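Local coordinates for nucleoprotein (Rift valley fever virus, PDB 3OV9) that encapsidates the viral genomic RNA, shielding it from nucleases, and assembles into ring-shaped hexamers through its N-terminal arm, at the interface of chains A and B. Numbering follows the deposited sequence. Chains: chain A/B, Nucleoprotein.

The interface of chains A and B. Residues chain A 4-5, 8-9; chain B 109-113, 151-152, 208-210, 217.
A:Arg8, the residue of this patch most buried by the partner, runs from the N-terminal helix of one subunit into a groove of its neighbour. CG lies anti to the backbone N (chi1 -151°), and bends at chi2 and chi3 carry the guanidinium in between two walls of chain B. One face meets the backbone where helix 104-110 gives way to helix 112-122, with B:Ala112 N near its rim; the opposite face has B:Ile209 CG1 under it, also offset. The tip points at the methyl end of B:Met152. The pocket is crowded. At the root of the guanidinium A:Arg8 NE is modelled 2.5 Å from the carbonyl oxygen B:Ala110 O, but its N-H points elsewhere, so the pair is no hydrogen bond. At the tip A:Arg8 NH1 stands 2.8 Å from B:Gly113 N, donor against donor.

The aliphatic stem lies close under the same B:Ala110 carbonyl and packs on B:Leu111 CD2 and B:Phe208, with A:Arg8 CG 3.6 Å from B:Phe208 CE2. It crosses the phenyl ring obliquely, guanidinium and ring planes 45° apart. A:Arg8 CD also touches B:Ile209 CD1 at 3.8 Å.

A turn earlier, A:Gln5 runs past the same ring in the opposite direction, its CG 3.6 Å from B:Phe208 CE1. Extended beyond CG, it accepts a hydrogen bond from B:Ile209 N, 2.8 Å from A:Gln5 OE1, somewhat bent (142° at H), in the carbonyl plane on a lone pair. A:Val9 CG1 makes a looser contact, 4.0 Å from B:Phe217 CE2.

Behind these, B:Ile209 CD1 lies over the rim of one face of the B:Phe208 ring, backing the ring that both A:Gln5 and A:Arg8 use.

Helix 4-13, part of the N-terminal region (1-71) essential for oligomerization, thus docks against the neighbour's loop before helix 211-220 and its 104-110/112-122 junction, linking subunits in the hexameric ring.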
loop_
_atom_site.group_PDB
_atom_site.type_symbol
_atom_site.label_atom_id
_atom_site.label_comp_id
_atom_site.label_asym_id
_atom_site.label_seq_id
_atom_site.Cartn_x
_atom_site.Cartn_y
_atom_site.Cartn_z
ATOM N N TYR A 4 41.314 -1.983 -31.560
ATOM C CA TYR A 4 40.826 -2.057 -30.182
ATOM C C TYR A 4 40.842 -3.473 -29.618
ATOM O O TYR A 4 41.017 -3.660 -28.411
ATOM C CB TYR A 4 39.429 -1.438 -30.067
ATOM C CG TYR A 4 39.387 0.002 -30.522
ATOM C CD1 TYR A 4 38.677 0.370 -31.664
ATOM C CD2 TYR A 4 40.078 0.995 -29.826
ATOM C CE1 TYR A 4 38.642 1.694 -32.094
ATOM C CE2 TYR A 4 40.052 2.321 -30.247
ATOM C CZ TYR A 4 39.333 2.663 -31.380
ATOM O OH TYR A 4 39.303 3.971 -31.799
ATOM N N GLN A 5 40.665 -4.462 -30.490
ATOM C CA GLN A 5 40.770 -5.862 -30.090
ATOM C C GLN A 5 42.194 -6.176 -29.644
ATOM O O GLN A 5 42.395 -6.805 -28.606
ATOM C CB GLN A 5 40.325 -6.798 -31.217
ATOM C CG GLN A 5 38.832 -6.717 -31.519
ATOM C CD GLN A 5 38.384 -7.706 -32.576
ATOM O OE1 GLN A 5 37.550 -8.569 -32.315
ATOM N NE2 GLN A 5 38.939 -7.587 -33.779
ATOM N N ARG A 8 42.953 -4.577 -26.311
ATOM C CA ARG A 8 42.280 -5.324 -25.253
ATOM C C ARG A 8 43.033 -6.601 -24.866
ATOM O O ARG A 8 43.139 -6.927 -23.681
ATOM C CB ARG A 8 40.860 -5.662 -25.698
ATOM C CG ARG A 8 39.875 -5.789 -24.583
ATOM C CD ARG A 8 39.512 -7.227 -24.319
ATOM N NE ARG A 8 38.063 -7.371 -24.208
ATOM C CZ ARG A 8 37.451 -8.344 -23.548
ATOM N NH1 ARG A 8 38.167 -9.259 -22.915
ATOM N NH2 ARG A 8 36.127 -8.392 -23.511
ATOM N N VAL A 9 43.549 -7.316 -25.868
ATOM C CA VAL A 9 44.298 -8.543 -25.593
ATOM C C VAL A 9 45.640 -8.238 -24.934
ATOM O O VAL A 9 46.047 -8.954 -24.015
ATOM C CB VAL A 9 44.453 -9.486 -26.829
ATOM C CG1 VAL A 9 43.098 -10.048 -27.251
ATOM C CG2 VAL A 9 45.134 -8.792 -27.990
ATOM N N ALA B 109 33.859 -4.627 -18.544
ATOM C CA ALA B 109 33.309 -5.478 -19.597
ATOM C C ALA B 109 34.140 -5.441 -20.873
ATOM O O ALA B 109 34.352 -6.476 -21.521
ATOM C CB ALA B 109 31.868 -5.086 -19.890
ATOM N N ALA B 110 34.611 -4.251 -21.233
ATOM C CA ALA B 110 35.405 -4.081 -22.447
ATOM C C ALA B 110 36.781 -4.707 -22.311
ATOM O O ALA B 110 37.363 -5.130 -23.306
ATOM C CB ALA B 110 35.529 -2.621 -22.804
ATOM N N LEU B 111 37.288 -4.768 -21.081
ATOM C CA LEU B 111 38.616 -5.311 -20.804
ATOM C C LEU B 111 38.535 -6.616 -19.988
ATOM O O LEU B 111 39.350 -6.872 -19.096
ATOM C CB LEU B 111 39.482 -4.246 -20.115
ATOM C CG LEU B 111 39.744 -2.968 -20.921
ATOM C CD1 LEU B 111 40.260 -1.841 -20.040
ATOM C CD2 LEU B 111 40.706 -3.221 -22.088
ATOM N N ALA B 112 37.559 -7.450 -20.343
ATOM C CA ALA B 112 37.222 -8.669 -19.607
ATOM C C ALA B 112 38.363 -9.669 -19.422
ATOM O O ALA B 112 38.368 -10.429 -18.454
ATOM C CB ALA B 112 36.028 -9.357 -20.255
ATOM N N GLY B 113 39.317 -9.682 -20.352
ATOM C CA GLY B 113 40.474 -10.566 -20.250
ATOM C C GLY B 113 41.243 -10.340 -18.960
ATOM O O GLY B 113 41.646 -11.297 -18.290
ATOM N N GLY B 151 31.913 -12.169 -22.215
ATOM C CA GLY B 151 32.710 -11.747 -23.374
ATOM C C GLY B 151 33.965 -12.561 -23.629
ATOM O O GLY B 151 34.699 -12.290 -24.577
ATOM N N MET B 152 34.210 -13.553 -22.776
ATOM C CA MET B 152 35.316 -14.491 -22.957
ATOM C C MET B 152 34.834 -15.834 -23.505
ATOM O O MET B 152 35.636 -16.735 -23.750
ATOM C CB MET B 152 36.064 -14.702 -21.634
ATOM C CG MET B 152 36.854 -13.497 -21.148
ATOM S SD MET B 152 38.355 -13.195 -22.097
ATOM C CE MET B 152 37.794 -11.983 -23.285
ATOM N N PHE B 208 33.289 -8.682 -30.649
ATOM C CA PHE B 208 34.507 -8.203 -29.991
ATOM C C PHE B 208 35.340 -9.315 -29.355
ATOM O O PHE B 208 34.902 -9.974 -28.408
ATOM C CB PHE B 208 34.200 -7.098 -28.972
ATOM C CG PHE B 208 35.415 -6.343 -28.523
ATOM C CD1 PHE B 208 36.047 -5.444 -29.381
ATOM C CD2 PHE B 208 35.938 -6.536 -27.250
ATOM C CE1 PHE B 208 37.179 -4.747 -28.976
ATOM C CE2 PHE B 208 37.063 -5.838 -26.833
ATOM C CZ PHE B 208 37.690 -4.945 -27.698
ATOM N N ILE B 209 36.559 -9.469 -29.876
ATOM C CA ILE B 209 37.482 -10.580 -29.579
ATOM C C ILE B 209 37.055 -11.851 -30.315
ATOM O O ILE B 209 35.964 -12.385 -30.083
ATOM C CB ILE B 209 37.719 -10.842 -28.047
ATOM C CG1 ILE B 209 38.027 -9.542 -27.282
ATOM C CG2 ILE B 209 38.814 -11.891 -27.839
ATOM C CD1 ILE B 209 39.240 -8.751 -27.778
ATOM N N SER B 210 37.921 -12.315 -31.211
ATOM C CA SER B 210 37.622 -13.449 -32.080
ATOM C C SER B 210 37.388 -14.742 -31.307
ATOM O O SER B 210 37.825 -14.881 -30.159
ATOM C CB SER B 210 38.750 -13.656 -33.096
ATOM O OG SER B 210 39.925 -14.122 -32.455
ATOM N N PHE B 217 41.740 -17.657 -24.171
ATOM C CA PHE B 217 41.543 -17.163 -22.808
ATOM C C PHE B 217 40.938 -18.241 -21.913
ATOM O O PHE B 217 41.420 -18.465 -20.805
ATOM C CB PHE B 217 40.682 -15.895 -22.793
ATOM C CG PHE B 217 41.439 -14.634 -23.137
ATOM C CD1 PHE B 217 42.537 -14.229 -22.378
ATOM C CD2 PHE B 217 41.039 -13.840 -24.209
ATOM C CE1 PHE B 217 43.236 -13.063 -22.694
ATOM C CE2 PHE B 217 41.726 -12.672 -24.529
ATOM C CZ PHE B 217 42.827 -12.282 -23.771
#